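Local coordinates for protein trimethylamine-N-oxide reductase (Haemophilus influenzae, PDB 7L5I) that probably reduces S- and N-oxides such as trimethylamine N-oxide at a molybdenum centre carried by two molybdopterin guanine dinucleotide cofactors, at residues A[116-121]-A[544-549]; A[127-132]-A[162-167]; A[193-198]-A[517-522]; A[200-205]-A[236-241]; A[224-229]-A[523-528]. One frame throughout, in Å; residues are numbered along the deposited sequence. Where two conformers were deposited one is given.

Interaction 1. Residues A[116-121]-A[544-549]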
# COMPACT_ATOMS: atom_id res chain seq x y z
N GLU A 116 -32.21 13.34 7.29
CA GLU A 116 -31.69 13.83 8.57
C GLU A 116 -30.17 13.79 8.60
O GLU A 116 -29.53 14.75 9.05
CB GLU A 116 -32.27 13.00 9.73
CG GLU A 116 -31.65 13.34 11.09
CD GLU A 116 -32.51 12.91 12.28
OE1 GLU A 116 -33.55 12.24 12.07
OE2 GLU A 116 -32.13 13.26 13.43
N ALA A 117 -29.57 12.71 8.10
CA ALA A 117 -28.12 12.58 8.12
C ALA A 117 -27.45 13.60 7.22
O ALA A 117 -26.44 14.21 7.61
CB ALA A 117 -27.72 11.17 7.69
N LEU A 118 -27.98 13.78 6.01
CA LEU A 118 -27.38 14.71 5.06
C LEU A 118 -27.52 16.15 5.52
O LEU A 118 -26.59 16.95 5.35
CB LEU A 118 -28.02 14.52 3.69
CG LEU A 118 -27.73 13.13 3.12
CD1 LEU A 118 -28.65 12.90 1.93
CD2 LEU A 118 -26.29 12.94 2.71
N ASP A 119 -28.68 16.51 6.10
CA ASP A 119 -28.84 17.83 6.69
C ASP A 119 -27.80 18.06 7.80
O ASP A 119 -27.22 19.15 7.91
CB ASP A 119 -30.25 18.00 7.27
CG ASP A 119 -31.34 18.15 6.22
OD1 ASP A 119 -31.06 18.31 5.02
OD2 ASP A 119 -32.53 18.14 6.63
N LEU A 120 -27.56 17.04 8.63
CA LEU A 120 -26.62 17.16 9.73
C LEU A 120 -25.19 17.30 9.23
O LEU A 120 -24.43 18.13 9.75
CB LEU A 120 -26.74 15.96 10.67
CG LEU A 120 -25.91 15.95 11.93
CD1 LEU A 120 -26.33 17.09 12.85
CD2 LEU A 120 -26.05 14.60 12.62
N VAL A 121 -24.79 16.50 8.24
CA VAL A 121 -23.45 16.65 7.66
C VAL A 121 -23.29 18.05 7.10
O VAL A 121 -22.28 18.73 7.34
CB VAL A 121 -23.21 15.60 6.58
CG1 VAL A 121 -21.92 15.89 5.83
CG2 VAL A 121 -23.16 14.21 7.18
N PHE A 544 -22.70 12.53 -2.35
CA PHE A 544 -22.09 13.84 -2.52
C PHE A 544 -22.92 14.72 -3.42
O PHE A 544 -22.89 15.94 -3.25
CB PHE A 544 -20.64 13.69 -3.00
CG PHE A 544 -19.75 13.11 -1.92
CD1 PHE A 544 -19.63 13.76 -0.71
CD2 PHE A 544 -19.11 11.88 -2.08
CE1 PHE A 544 -18.85 13.23 0.33
CE2 PHE A 544 -18.36 11.34 -1.04
CZ PHE A 544 -18.23 12.02 0.16
N VAL A 545 -23.71 14.14 -4.32
CA VAL A 545 -24.68 14.95 -5.06
C VAL A 545 -25.68 15.59 -4.10
O VAL A 545 -26.02 16.78 -4.23
CB VAL A 545 -25.40 14.11 -6.13
CG1 VAL A 545 -26.62 14.87 -6.66
CG2 VAL A 545 -24.45 13.76 -7.24
N GLU A 546 -26.18 14.81 -3.14
CA GLU A 546 -27.11 15.36 -2.16
C GLU A 546 -26.46 16.44 -1.29
O GLU A 546 -27.09 17.45 -0.97
CB GLU A 546 -27.68 14.25 -1.28
CG GLU A 546 -28.65 13.34 -2.01
CD GLU A 546 -30.03 13.97 -2.15
OE1 GLU A 546 -30.82 13.46 -2.98
OE2 GLU A 546 -30.32 14.95 -1.43
N LEU A 547 -25.20 16.24 -0.87
CA LEU A 547 -24.54 17.28 -0.11
C LEU A 547 -24.28 18.51 -0.99
O LEU A 547 -24.42 19.64 -0.53
CB LEU A 547 -23.23 16.75 0.48
CG LEU A 547 -23.51 15.70 1.56
CD1 LEU A 547 -22.20 14.99 1.93
CD2 LEU A 547 -24.11 16.35 2.80
N ALA A 548 -23.90 18.29 -2.26
CA ALA A 548 -23.65 19.41 -3.17
C ALA A 548 -24.91 20.24 -3.36
O ALA A 548 -24.86 21.47 -3.38
CB ALA A 548 -23.15 18.89 -4.51
N LYS A 549 -26.05 19.57 -3.50
CA LYS A 549 -27.32 20.27 -3.65
C LYS A 549 -27.61 21.14 -2.44
O LYS A 549 -28.06 22.28 -2.58
CB LYS A 549 -28.44 19.26 -3.86
CG LYS A 549 -29.78 19.91 -4.16
CD LYS A 549 -30.93 18.93 -4.01
CE LYS A 549 -31.94 19.46 -3.00
NZ LYS A 549 -31.38 19.56 -1.61

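Interaction 2. Residues A[127-132]-A[162-167]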
# COMPACT_ATOMS: atom_id res chain seq x y z
N ARG A 127 -20.78 24.83 9.59
CA ARG A 127 -20.33 25.49 10.81
C ARG A 127 -18.82 25.65 10.80
O ARG A 127 -18.29 26.73 11.10
CB ARG A 127 -20.78 24.70 12.04
CG ARG A 127 -20.31 25.29 13.37
CD ARG A 127 -20.77 24.45 14.57
NE ARG A 127 -22.23 24.46 14.74
CZ ARG A 127 -22.89 23.65 15.57
NH1 ARG A 127 -22.25 22.76 16.31
NH2 ARG A 127 -24.22 23.73 15.66
N VAL A 128 -18.10 24.58 10.46
CA VAL A 128 -16.64 24.66 10.44
C VAL A 128 -16.17 25.62 9.35
O VAL A 128 -15.23 26.40 9.55
CB VAL A 128 -16.02 23.26 10.24
CG1 VAL A 128 -14.52 23.41 10.03
CG2 VAL A 128 -16.33 22.36 11.43
N ARG A 129 -16.79 25.56 8.17
CA ARG A 129 -16.40 26.49 7.11
C ARG A 129 -16.62 27.93 7.53
O ARG A 129 -15.81 28.81 7.23
CB ARG A 129 -17.17 26.20 5.83
CG ARG A 129 -16.76 24.88 5.18
CD ARG A 129 -17.23 24.86 3.75
NE ARG A 129 -16.84 23.65 3.04
CZ ARG A 129 -15.61 23.41 2.58
NH1 ARG A 129 -14.64 24.28 2.75
NH2 ARG A 129 -15.38 22.28 1.91
N ASP A 130 -17.72 28.20 8.23
CA ASP A 130 -18.02 29.58 8.63
C ASP A 130 -17.07 30.06 9.72
O ASP A 130 -16.70 31.24 9.75
CB ASP A 130 -19.46 29.67 9.12
CG ASP A 130 -20.47 29.63 7.96
OD1 ASP A 130 -20.06 29.85 6.80
OD2 ASP A 130 -21.67 29.40 8.22
N GLU A 131 -16.69 29.17 10.63
CA GLU A 131 -15.88 29.55 11.79
C GLU A 131 -14.38 29.40 11.54
O GLU A 131 -13.60 30.15 12.14
CB GLU A 131 -16.31 28.73 13.02
CG GLU A 131 -17.79 28.96 13.42
CD GLU A 131 -18.27 28.13 14.63
OE1 GLU A 131 -19.43 28.31 15.04
OE2 GLU A 131 -17.49 27.30 15.16
N HIS A 132 -13.96 28.47 10.69
CA HIS A 132 -12.54 28.22 10.47
C HIS A 132 -12.11 28.13 9.01
O HIS A 132 -10.91 28.30 8.74
CB HIS A 132 -12.13 26.93 11.18
CG HIS A 132 -12.36 26.99 12.65
ND1 HIS A 132 -13.38 26.30 13.27
CD2 HIS A 132 -11.73 27.70 13.62
CE1 HIS A 132 -13.35 26.56 14.57
NE2 HIS A 132 -12.36 27.40 14.80
N ASN A 162 -13.92 20.42 -2.71
CA ASN A 162 -13.43 21.52 -3.54
C ASN A 162 -14.57 22.38 -4.04
O ASN A 162 -14.44 23.60 -4.09
CB ASN A 162 -12.59 20.99 -4.69
CG ASN A 162 -11.18 20.71 -4.28
OD1 ASN A 162 -10.67 21.34 -3.36
ND2 ASN A 162 -10.54 19.77 -4.95
N ALA A 163 -15.69 21.76 -4.42
CA ALA A 163 -16.83 22.55 -4.87
C ALA A 163 -17.42 23.43 -3.77
O ALA A 163 -18.09 24.41 -4.08
CB ALA A 163 -17.93 21.63 -5.40
N THR A 164 -17.20 23.09 -2.50
CA THR A 164 -17.73 23.87 -1.39
C THR A 164 -16.69 24.71 -0.67
O THR A 164 -16.99 25.26 0.38
CB THR A 164 -18.45 22.96 -0.39
OG1 THR A 164 -17.60 21.87 0.05
CG2 THR A 164 -19.73 22.38 -1.01
N GLY A 165 -15.48 24.86 -1.22
CA GLY A 165 -14.53 25.80 -0.66
C GLY A 165 -13.12 25.30 -0.45
O GLY A 165 -12.22 26.11 -0.18
N GLY A 166 -12.91 24.00 -0.53
CA GLY A 166 -11.57 23.44 -0.35
C GLY A 166 -11.46 22.64 0.93
O GLY A 166 -12.41 22.51 1.71
N PHE A 167 -10.26 22.09 1.14
CA PHE A 167 -10.00 21.23 2.28
C PHE A 167 -8.49 21.07 2.43
O PHE A 167 -7.72 21.34 1.51
CB PHE A 167 -10.62 19.84 2.09
CG PHE A 167 -10.02 19.06 0.94
CD1 PHE A 167 -10.39 19.33 -0.37
CD2 PHE A 167 -9.07 18.09 1.17
CE1 PHE A 167 -9.82 18.62 -1.44
CE2 PHE A 167 -8.48 17.38 0.12
CZ PHE A 167 -8.87 17.62 -1.18
O HOH W 1 -19.03 21.81 2.86

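Interaction 3. Residues A[193-198]-A[517-522]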
# COMPACT_ATOMS: atom_id res chain seq x y z
N TYR A 193 6.58 4.12 -9.33
CA TYR A 193 5.29 3.97 -10.00
C TYR A 193 5.43 4.10 -11.52
O TYR A 193 4.52 4.58 -12.22
CB TYR A 193 4.27 4.99 -9.50
CG TYR A 193 4.02 4.93 -8.01
CD1 TYR A 193 3.97 3.72 -7.34
CD2 TYR A 193 3.82 6.09 -7.28
CE1 TYR A 193 3.75 3.66 -5.97
CE2 TYR A 193 3.59 6.05 -5.91
CZ TYR A 193 3.56 4.84 -5.26
OH TYR A 193 3.33 4.81 -3.90
N GLU A 194 6.52 3.60 -12.07
CA GLU A 194 6.85 3.71 -13.48
C GLU A 194 7.08 2.35 -14.09
O GLU A 194 7.39 1.37 -13.40
CB GLU A 194 8.05 4.67 -13.64
CG GLU A 194 7.62 6.09 -13.16
CD GLU A 194 8.66 7.18 -13.28
OE1 GLU A 194 8.25 8.36 -13.45
OE2 GLU A 194 9.86 6.90 -13.18
N GLN A 195 6.89 2.26 -15.40
CA GLN A 195 7.04 0.97 -16.07
C GLN A 195 8.47 0.46 -15.96
O GLN A 195 9.44 1.23 -15.99
CB GLN A 195 6.62 1.10 -17.55
CG GLN A 195 6.81 -0.15 -18.39
CD GLN A 195 5.97 -1.32 -17.95
OE1 GLN A 195 6.17 -1.87 -16.87
NE2 GLN A 195 5.00 -1.71 -18.79
N GLN A 196 8.59 -0.86 -15.83
CA GLN A 196 9.85 -1.55 -15.63
C GLN A 196 10.36 -2.13 -16.95
O GLN A 196 9.62 -2.27 -17.92
CB GLN A 196 9.68 -2.69 -14.61
CG GLN A 196 8.92 -2.33 -13.37
CD GLN A 196 9.77 -1.56 -12.43
OE1 GLN A 196 10.54 -2.14 -11.66
NE2 GLN A 196 9.70 -0.24 -12.52
N THR A 197 11.64 -2.50 -16.96
CA THR A 197 12.15 -3.28 -18.06
C THR A 197 11.21 -4.43 -18.37
O THR A 197 10.72 -5.12 -17.47
CB THR A 197 13.54 -3.82 -17.74
OG1 THR A 197 14.46 -2.72 -17.78
CG2 THR A 197 13.95 -4.89 -18.76
N SER A 198 10.98 -4.65 -19.65
CA SER A 198 10.04 -5.67 -20.08
C SER A 198 10.33 -7.02 -19.45
O SER A 198 11.45 -7.52 -19.46
CB SER A 198 10.08 -5.84 -21.60
OG SER A 198 9.31 -6.98 -21.98
N GLY A 517 -4.39 -3.50 -15.33
CA GLY A 517 -3.27 -2.66 -14.99
C GLY A 517 -2.28 -3.27 -14.02
O GLY A 517 -2.38 -4.46 -13.71
N ASP A 518 -1.33 -2.47 -13.53
CA ASP A 518 -1.33 -1.02 -13.71
C ASP A 518 -0.40 -0.46 -14.79
O ASP A 518 -0.32 0.75 -14.96
CB ASP A 518 -0.93 -0.35 -12.37
CG ASP A 518 -2.04 -0.42 -11.32
OD1 ASP A 518 -3.20 -0.58 -11.70
OD2 ASP A 518 -1.75 -0.31 -10.10
N TYR A 519 0.32 -1.31 -15.49
CA TYR A 519 1.26 -0.81 -16.49
C TYR A 519 0.96 -1.28 -17.89
O TYR A 519 1.21 -0.54 -18.86
CB TYR A 519 2.69 -1.22 -16.11
CG TYR A 519 3.07 -0.70 -14.75
CD1 TYR A 519 3.60 0.56 -14.60
CD2 TYR A 519 2.87 -1.46 -13.60
CE1 TYR A 519 3.97 1.07 -13.35
CE2 TYR A 519 3.22 -0.95 -12.34
CZ TYR A 519 3.76 0.32 -12.22
OH TYR A 519 4.14 0.85 -11.00
N SER A 520 0.45 -2.49 -18.04
CA SER A 520 0.19 -3.02 -19.38
C SER A 520 -0.90 -2.23 -20.07
O SER A 520 -0.85 -2.05 -21.30
CB SER A 520 -0.22 -4.49 -19.29
OG SER A 520 -1.45 -4.62 -18.64
N MET A 521 -1.88 -1.75 -19.31
CA MET A 521 -3.07 -1.15 -19.87
C MET A 521 -3.67 -2.02 -20.97
O MET A 521 -4.10 -1.52 -22.00
CB MET A 521 -2.76 0.25 -20.40
CG MET A 521 -2.09 1.13 -19.40
SD MET A 521 -3.01 1.14 -17.84
CE MET A 521 -4.09 2.47 -18.14
N MET A 522 -3.69 -3.33 -20.74
CA MET A 522 -3.95 -4.26 -21.83
C MET A 522 -5.43 -4.53 -22.09
O MET A 522 -5.75 -5.21 -23.07
CB MET A 522 -3.24 -5.59 -21.58
CG MET A 522 -3.74 -6.29 -20.39
SD MET A 522 -3.10 -7.97 -20.34
CE MET A 522 -1.38 -7.65 -20.45

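Interaction 4. Residues A[200-205]-A[236-241]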
# COMPACT_ATOMS: atom_id res chain seq x y z
N GLU A 200 9.60 -9.71 -20.88
CA GLU A 200 10.17 -10.57 -21.92
C GLU A 200 11.69 -10.46 -21.94
O GLU A 200 12.38 -11.45 -22.22
CB GLU A 200 9.61 -10.21 -23.30
CG GLU A 200 8.10 -10.46 -23.43
CD GLU A 200 7.70 -11.94 -23.33
OE1 GLU A 200 8.58 -12.82 -23.46
OE2 GLU A 200 6.50 -12.23 -23.13
N SER A 201 12.23 -9.28 -21.64
CA SER A 201 13.68 -9.12 -21.53
C SER A 201 14.24 -9.89 -20.34
O SER A 201 15.31 -10.49 -20.44
CB SER A 201 14.00 -7.63 -21.44
OG SER A 201 15.38 -7.35 -21.31
N ILE A 202 13.54 -9.86 -19.20
CA ILE A 202 13.97 -10.64 -18.04
C ILE A 202 13.99 -12.13 -18.39
O ILE A 202 14.98 -12.83 -18.14
CB ILE A 202 13.04 -10.39 -16.84
CG1 ILE A 202 12.93 -8.90 -16.48
CG2 ILE A 202 13.50 -11.19 -15.61
CD1 ILE A 202 14.23 -8.20 -16.35
N LEU A 203 12.90 -12.63 -18.98
CA LEU A 203 12.82 -14.05 -19.27
C LEU A 203 13.96 -14.49 -20.17
O LEU A 203 14.54 -15.55 -19.98
CB LEU A 203 11.49 -14.38 -19.95
CG LEU A 203 10.18 -14.34 -19.17
CD1 LEU A 203 9.03 -14.76 -20.09
CD2 LEU A 203 10.26 -15.24 -17.97
N GLU A 204 14.29 -13.67 -21.16
CA GLU A 204 15.28 -14.01 -22.16
C GLU A 204 16.70 -13.82 -21.64
O GLU A 204 17.58 -14.63 -21.94
CB GLU A 204 15.01 -13.13 -23.39
CG GLU A 204 15.96 -13.30 -24.54
CD GLU A 204 15.58 -12.41 -25.71
OE1 GLU A 204 15.20 -11.24 -25.48
OE2 GLU A 204 15.65 -12.88 -26.87
N SER A 205 16.94 -12.78 -20.84
CA SER A 205 18.29 -12.36 -20.56
C SER A 205 18.71 -12.37 -19.10
O SER A 205 19.92 -12.33 -18.85
CB SER A 205 18.53 -10.93 -21.09
OG SER A 205 18.53 -10.92 -22.50
N LYS A 236 5.97 -17.13 -12.70
CA LYS A 236 5.87 -18.58 -12.87
C LYS A 236 6.68 -19.05 -14.07
O LYS A 236 7.34 -20.10 -14.02
CB LYS A 236 4.40 -18.99 -13.01
CG LYS A 236 3.58 -18.78 -11.72
CD LYS A 236 3.80 -19.90 -10.72
CE LYS A 236 3.11 -21.16 -11.19
NZ LYS A 236 3.24 -22.21 -10.16
N LYS A 237 6.62 -18.31 -15.18
CA LYS A 237 7.41 -18.67 -16.35
C LYS A 237 8.89 -18.61 -16.04
O LYS A 237 9.68 -19.47 -16.50
CB LYS A 237 7.10 -17.74 -17.52
CG LYS A 237 5.77 -17.94 -18.16
CD LYS A 237 5.69 -17.12 -19.44
CE LYS A 237 4.26 -16.98 -19.92
NZ LYS A 237 3.92 -15.54 -20.19
N PHE A 238 9.32 -17.58 -15.30
CA PHE A 238 10.73 -17.48 -14.98
C PHE A 238 11.15 -18.66 -14.13
O PHE A 238 12.22 -19.25 -14.36
CB PHE A 238 11.06 -16.18 -14.28
CG PHE A 238 12.54 -15.91 -14.16
CD1 PHE A 238 13.21 -15.23 -15.18
CD2 PHE A 238 13.26 -16.32 -13.07
CE1 PHE A 238 14.55 -14.96 -15.08
CE2 PHE A 238 14.62 -16.06 -12.98
CZ PHE A 238 15.26 -15.39 -13.98
N GLN A 239 10.33 -19.03 -13.14
CA GLN A 239 10.63 -20.20 -12.33
C GLN A 239 10.76 -21.44 -13.21
O GLN A 239 11.68 -22.25 -13.05
CB GLN A 239 9.56 -20.44 -11.27
CG GLN A 239 9.87 -21.68 -10.39
CD GLN A 239 8.63 -22.41 -9.88
OE1 GLN A 239 7.50 -22.05 -10.22
NE2 GLN A 239 8.85 -23.43 -9.06
N ALA A 240 9.80 -21.63 -14.12
CA ALA A 240 9.77 -22.83 -14.95
C ALA A 240 10.94 -22.90 -15.89
O ALA A 240 11.28 -24.00 -16.35
CB ALA A 240 8.46 -22.89 -15.73
N SER A 241 11.59 -21.77 -16.17
CA SER A 241 12.80 -21.77 -16.98
C SER A 241 14.01 -22.28 -16.22
O SER A 241 15.07 -22.50 -16.83
CB SER A 241 13.07 -20.36 -17.51
OG SER A 241 13.73 -19.59 -16.53
O HOH W 2 6.62 -15.33 -22.03

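Interaction 5. Residues A[224-229]-A[523-528]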
# COMPACT_ATOMS: atom_id res chain seq x y z
N TRP A 224 -3.98 -1.22 -8.49
CA TRP A 224 -4.71 0.01 -8.20
C TRP A 224 -5.92 0.16 -9.11
O TRP A 224 -6.98 0.61 -8.68
CB TRP A 224 -3.77 1.21 -8.34
CG TRP A 224 -4.46 2.52 -8.10
CD1 TRP A 224 -4.80 3.46 -9.07
CD2 TRP A 224 -4.91 3.05 -6.85
NE1 TRP A 224 -5.45 4.52 -8.48
CE2 TRP A 224 -5.51 4.31 -7.12
CE3 TRP A 224 -4.85 2.61 -5.53
CZ2 TRP A 224 -6.04 5.11 -6.11
CZ3 TRP A 224 -5.40 3.42 -4.51
CH2 TRP A 224 -5.97 4.65 -4.82
N MET A 225 -5.77 -0.20 -10.38
CA MET A 225 -6.94 -0.35 -11.25
C MET A 225 -7.45 -1.77 -11.02
O MET A 225 -7.98 -2.05 -9.94
CB MET A 225 -6.55 -0.03 -12.67
CG MET A 225 -6.27 1.46 -12.77
SD MET A 225 -5.74 2.02 -14.40
CE MET A 225 -4.16 1.25 -14.51
N SER A 226 -7.27 -2.66 -11.97
CA SER A 226 -7.71 -4.05 -11.80
C SER A 226 -6.60 -4.95 -12.31
O SER A 226 -6.15 -4.79 -13.45
CB SER A 226 -9.02 -4.26 -12.55
OG SER A 226 -9.51 -5.58 -12.42
N THR A 227 -6.13 -5.90 -11.50
CA THR A 227 -4.94 -6.63 -11.91
C THR A 227 -5.12 -7.33 -13.26
O THR A 227 -6.11 -8.03 -13.50
CB THR A 227 -4.53 -7.66 -10.85
OG1 THR A 227 -3.40 -8.39 -11.36
CG2 THR A 227 -5.64 -8.65 -10.48
N ASP A 228 -4.11 -7.17 -14.15
CA ASP A 228 -4.11 -7.89 -15.43
C ASP A 228 -3.71 -9.35 -15.31
O ASP A 228 -3.87 -10.09 -16.29
CB ASP A 228 -3.22 -7.15 -16.46
CG ASP A 228 -1.72 -7.16 -16.12
OD1 ASP A 228 -1.20 -8.07 -15.47
OD2 ASP A 228 -1.02 -6.20 -16.58
N GLN A 229 -3.26 -9.78 -14.13
CA GLN A 229 -2.95 -11.16 -13.77
C GLN A 229 -1.72 -11.69 -14.48
O GLN A 229 -1.38 -12.86 -14.30
CB GLN A 229 -4.15 -12.09 -14.05
CG GLN A 229 -5.42 -11.56 -13.41
CD GLN A 229 -6.54 -12.58 -13.36
OE1 GLN A 229 -6.93 -13.01 -12.28
NE2 GLN A 229 -7.04 -12.99 -14.54
N SER A 523 -6.33 -4.02 -21.25
CA SER A 523 -7.76 -4.21 -21.48
C SER A 523 -8.55 -3.08 -20.83
O SER A 523 -8.14 -2.51 -19.82
CB SER A 523 -8.30 -5.52 -20.91
OG SER A 523 -7.44 -6.61 -21.20
N VAL A 524 -9.73 -2.81 -21.41
CA VAL A 524 -10.78 -2.04 -20.76
C VAL A 524 -11.76 -3.04 -20.15
O VAL A 524 -12.28 -3.92 -20.85
CB VAL A 524 -11.51 -1.11 -21.74
CG1 VAL A 524 -12.53 -0.28 -21.00
CG2 VAL A 524 -10.51 -0.26 -22.44
N TYR A 525 -11.96 -2.94 -18.84
CA TYR A 525 -12.83 -3.86 -18.12
C TYR A 525 -14.15 -3.17 -17.81
O TYR A 525 -14.16 -2.13 -17.13
CB TYR A 525 -12.18 -4.30 -16.81
CG TYR A 525 -11.04 -5.29 -16.88
CD1 TYR A 525 -10.76 -6.04 -18.01
CD2 TYR A 525 -10.25 -5.49 -15.74
CE1 TYR A 525 -9.71 -6.95 -18.01
CE2 TYR A 525 -9.25 -6.40 -15.74
CZ TYR A 525 -8.97 -7.13 -16.86
OH TYR A 525 -7.93 -8.05 -16.83
N PRO A 526 -15.28 -3.72 -18.24
CA PRO A 526 -16.57 -3.18 -17.81
C PRO A 526 -16.83 -3.57 -16.37
O PRO A 526 -16.42 -4.64 -15.91
CB PRO A 526 -17.57 -3.86 -18.76
CG PRO A 526 -16.94 -5.17 -19.05
CD PRO A 526 -15.45 -4.93 -19.08
N MET A 527 -17.53 -2.68 -15.64
CA MET A 527 -17.97 -2.99 -14.28
C MET A 527 -19.49 -2.82 -14.24
O MET A 527 -20.00 -1.82 -13.75
CB MET A 527 -17.27 -2.09 -13.25
CG MET A 527 -15.77 -2.24 -13.20
SD MET A 527 -14.94 -1.07 -12.10
CE MET A 527 -15.68 -1.53 -10.55
N LYS A 528 -20.20 -3.79 -14.79
CA LYS A 528 -21.64 -3.68 -14.95
C LYS A 528 -22.34 -4.00 -13.63
O LYS A 528 -21.93 -4.90 -12.90
CB LYS A 528 -22.13 -4.62 -16.05
CG LYS A 528 -23.62 -4.52 -16.34
CD LYS A 528 -23.99 -5.33 -17.58
CE LYS A 528 -25.49 -5.43 -17.76
NZ LYS A 528 -26.12 -4.10 -17.98
O HOH W 3 -8.23 -9.65 -14.53

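Interaction 1. Residues A[116-121]-A[544-549]
Leu118 on helix 114-131 faces Leu547 on helix 540-550 where the axes of the two short segments pass 9.8 Å apart at a crossing angle of -56°. The contact is a small worked example of how inclined helices mesh through branched side chains. From one side comes Leu118, whose two methyls divide the work: CD1 rests on the first aliphatic carbon of Glu546, 3.6 Å from CB, while CD2 meets Leu547 CD2 at 4.0 Å. The Leu547 methyl CD2 is the hub, since it also lies 3.8 Å from Val121 CG1 and 3.6 Å from the carbonyl oxygen Leu118 O. A chi1 of 171° swings Val121 CG1 away from the main-chain nitrogen and toward this hub. In each pair the side chains cross at about a right angle. Glu546 lends only its CB and CG; the chain bends at chi2 and its carboxylate is engaged in a salt bridge with Arg550, which also pairs with Asp119 of the facing helix. Tyr160 of helix 153-163 touches Leu547, and Ile500 of strand 500-503 touches Val121. No hydrogen bond links the two segments, so direct cohesion between them is dispersive, with Arg550 adding an ionic link at the border.

Interaction 2. Residues A[127-132]-A[162-167]
The glycine-containing loop that leaves helix 153-163 receives an arginine from helix 114-131: Arg129, in the last turns of that helix, reaches Thr164-Gly165-Gly166. The grip is end-on. Both NH1 and NH2 donate to the one carbonyl oxygen of Gly166, and the Arg129 NH2 bond to Gly166 O is 3.0 Å long with an N-H...O angle of 146°. That oxygen lies in the guanidinium plane, whereas Thr164 O sits over one face, 3.1 Å above the plane and offset toward the rim. A water extends the contact, accepting from Arg129 NE at 2.9 Å and donating to Thr164 OG1, whose hydroxyl is also hydrogen-bonded back to Tyr160 O and Met161 O in the last turn of helix 153-163. Three nitrogens thus fix the rotation of the group. The chain, extended from CG to NE, carries the guanidinium across to this loop. Arg129 also packs on Met161 of helix 153-163 and on Ile137 of strand 137-138, at the outer edge of a six-stranded mixed sheet.

Interaction 3. Residues A[193-198]-A[517-522]
A loop-to-loop contact, carried by one tyrosine, joins the segment leading into helix 199-205 to the turn between strands 512-517 and 523-527. Tyr519 extends its ring along the backbone of Tyr193, Glu194 and Gln195. Its hydroxyl oxygen OH reaches Tyr193 CA at 3.5 Å, and the ring carbon Tyr519 CE1 lies 3.4 Å from Glu194 O; around the ring, Tyr193 O is near the plane at the edge. At the other end Gln195 lays its amide beside the tyrosine's root, with Gln195 NE2 3.6 Å from Tyr519 CB and the amide and ring planes 29° apart. The glutamine gets there by leaving the main chain trans to its nitrogen (chi1 176°) and then bending at chi2. Its carbonyl also serves its own loop: Gln196 N donates to Gln195 OE1 at 2.8 Å, in the carbonyl plane and on a lone pair. Gln196 NE2 donates to Glu194 O over 3.0 Å, from above the carbonyl plane. The polar ends are held outside the pair: Tyr519 OH by Ser385, and the Gln195 amide by Gly392, Val393 and Thr395. Tyr193, whose side chain is about 5 Å from the bound oxygen atom, is hydrogen-bonded through OH to Asp173 and Thr176. The two segments share no hydrogen bond, so their direct contact is shape and van der Waals packing, while the polar atoms tie both loops to a common third segment.

Interaction 4. Residues A[200-205]-A[236-241]
The Phe238 ring meets helix 199-205 at its edge: Ile202 O lies in the ring plane, 3.8 Å from Phe238 CE1, and Leu203 CD2 also lies near that plane. The setting is the parallel five-stranded sheet of a Rossmann-like alpha/beta unit, in which the axes of segments 200-205 and 236-240 approach to 10.1 Å, 6° from parallel. Phe238 and Ile202 both touch Ile209 of strand 208-212, and Phe238 also touches Ile245 of strand 244-249, so the ring fills the layer between helices and sheet. With chi1 at -169° the ring leaves the helix on the side away from its own main-chain nitrogen, which takes it into that layer. Ile202 offers CG2 from above the ring plane, near the rim and 3.9 Å from Phe238 CE1, the side chains crossing at about a right angle. Leu203 works farther from the sheet: its CD2 methyl lies 3.7 Å from Phe238 N, and its CD1 lies 4.1 Å from Lys237 CD. Toward the rim the contact turns polar. Lys237 NZ engages Tyr234 in a cation-pi interaction, and Glu200 OE2 accepts from the Tyr234 hydroxyl. A water joins the two charges, donating to Glu200 OE2 at 3.3 Å and accepting weakly from Lys237 NZ at 3.3 Å.

Interaction 5. Residues A[224-229]-A[523-528]
Ser226 presses its CB and OG against one edge of the Tyr525 ring, OG lying 3.4 Å from Tyr525 CD2 and CB 3.6 Å from that same atom, both near the ring plane. The serine hydroxyl is hydrogen-bonded to Ala40 O, so its contact with the ring is one of packing. Farther along, the phenol oxygen nears the chain after the serine: Tyr525 OH is 3.8 Å from Thr227 O and 4.1 Å from Asp228 CA. A water closes that gap, donating to Thr227 O at 2.9 Å and lying 2.8 Å from Tyr525 OH. The next shell holds the backbone in shape. Thr227 OG1 accepts from Gln229 N at 3.1 Å, an ST turn, and itself has Asn390 ND2 as a partner, while Asp228 is hydrogen-bonded through OD2 to Ser520 OG. These bonds brace the segment around Thr227, consistent with a fixed place for the carbonyl that the water meets. In the four-stranded mixed sheet the strands 226-227 and 523-527 are not neighbours: strand 512-517 runs between them, and Tyr525 touches Ala516 on that middle strand as it reaches across it toward Ser226.

How the interactions relate
The five contacts illustrate how chemistry follows place within one molybdopterin oxidoreductase fold. Interactions 1 and 5 are buried, interactions 2 and 3 lie nearer the surface, and interaction 4 is partly buried. Interactions 1 and 2 both use helix 114-131, but one meshes hydrocarbon branches and the other spends an arginine on a loop carbonyl. Interactions 3 and 5 touch directly: Gly517 N and Ser226 O are probably hydrogen-bonded and Met521 packs against Met225, and each contact is built round one tyrosine ring. Interaction 4 touches interaction 3 where Thr197 packs on Ile202, and lies about 54 Å, centre to centre, from interactions 1 and 2.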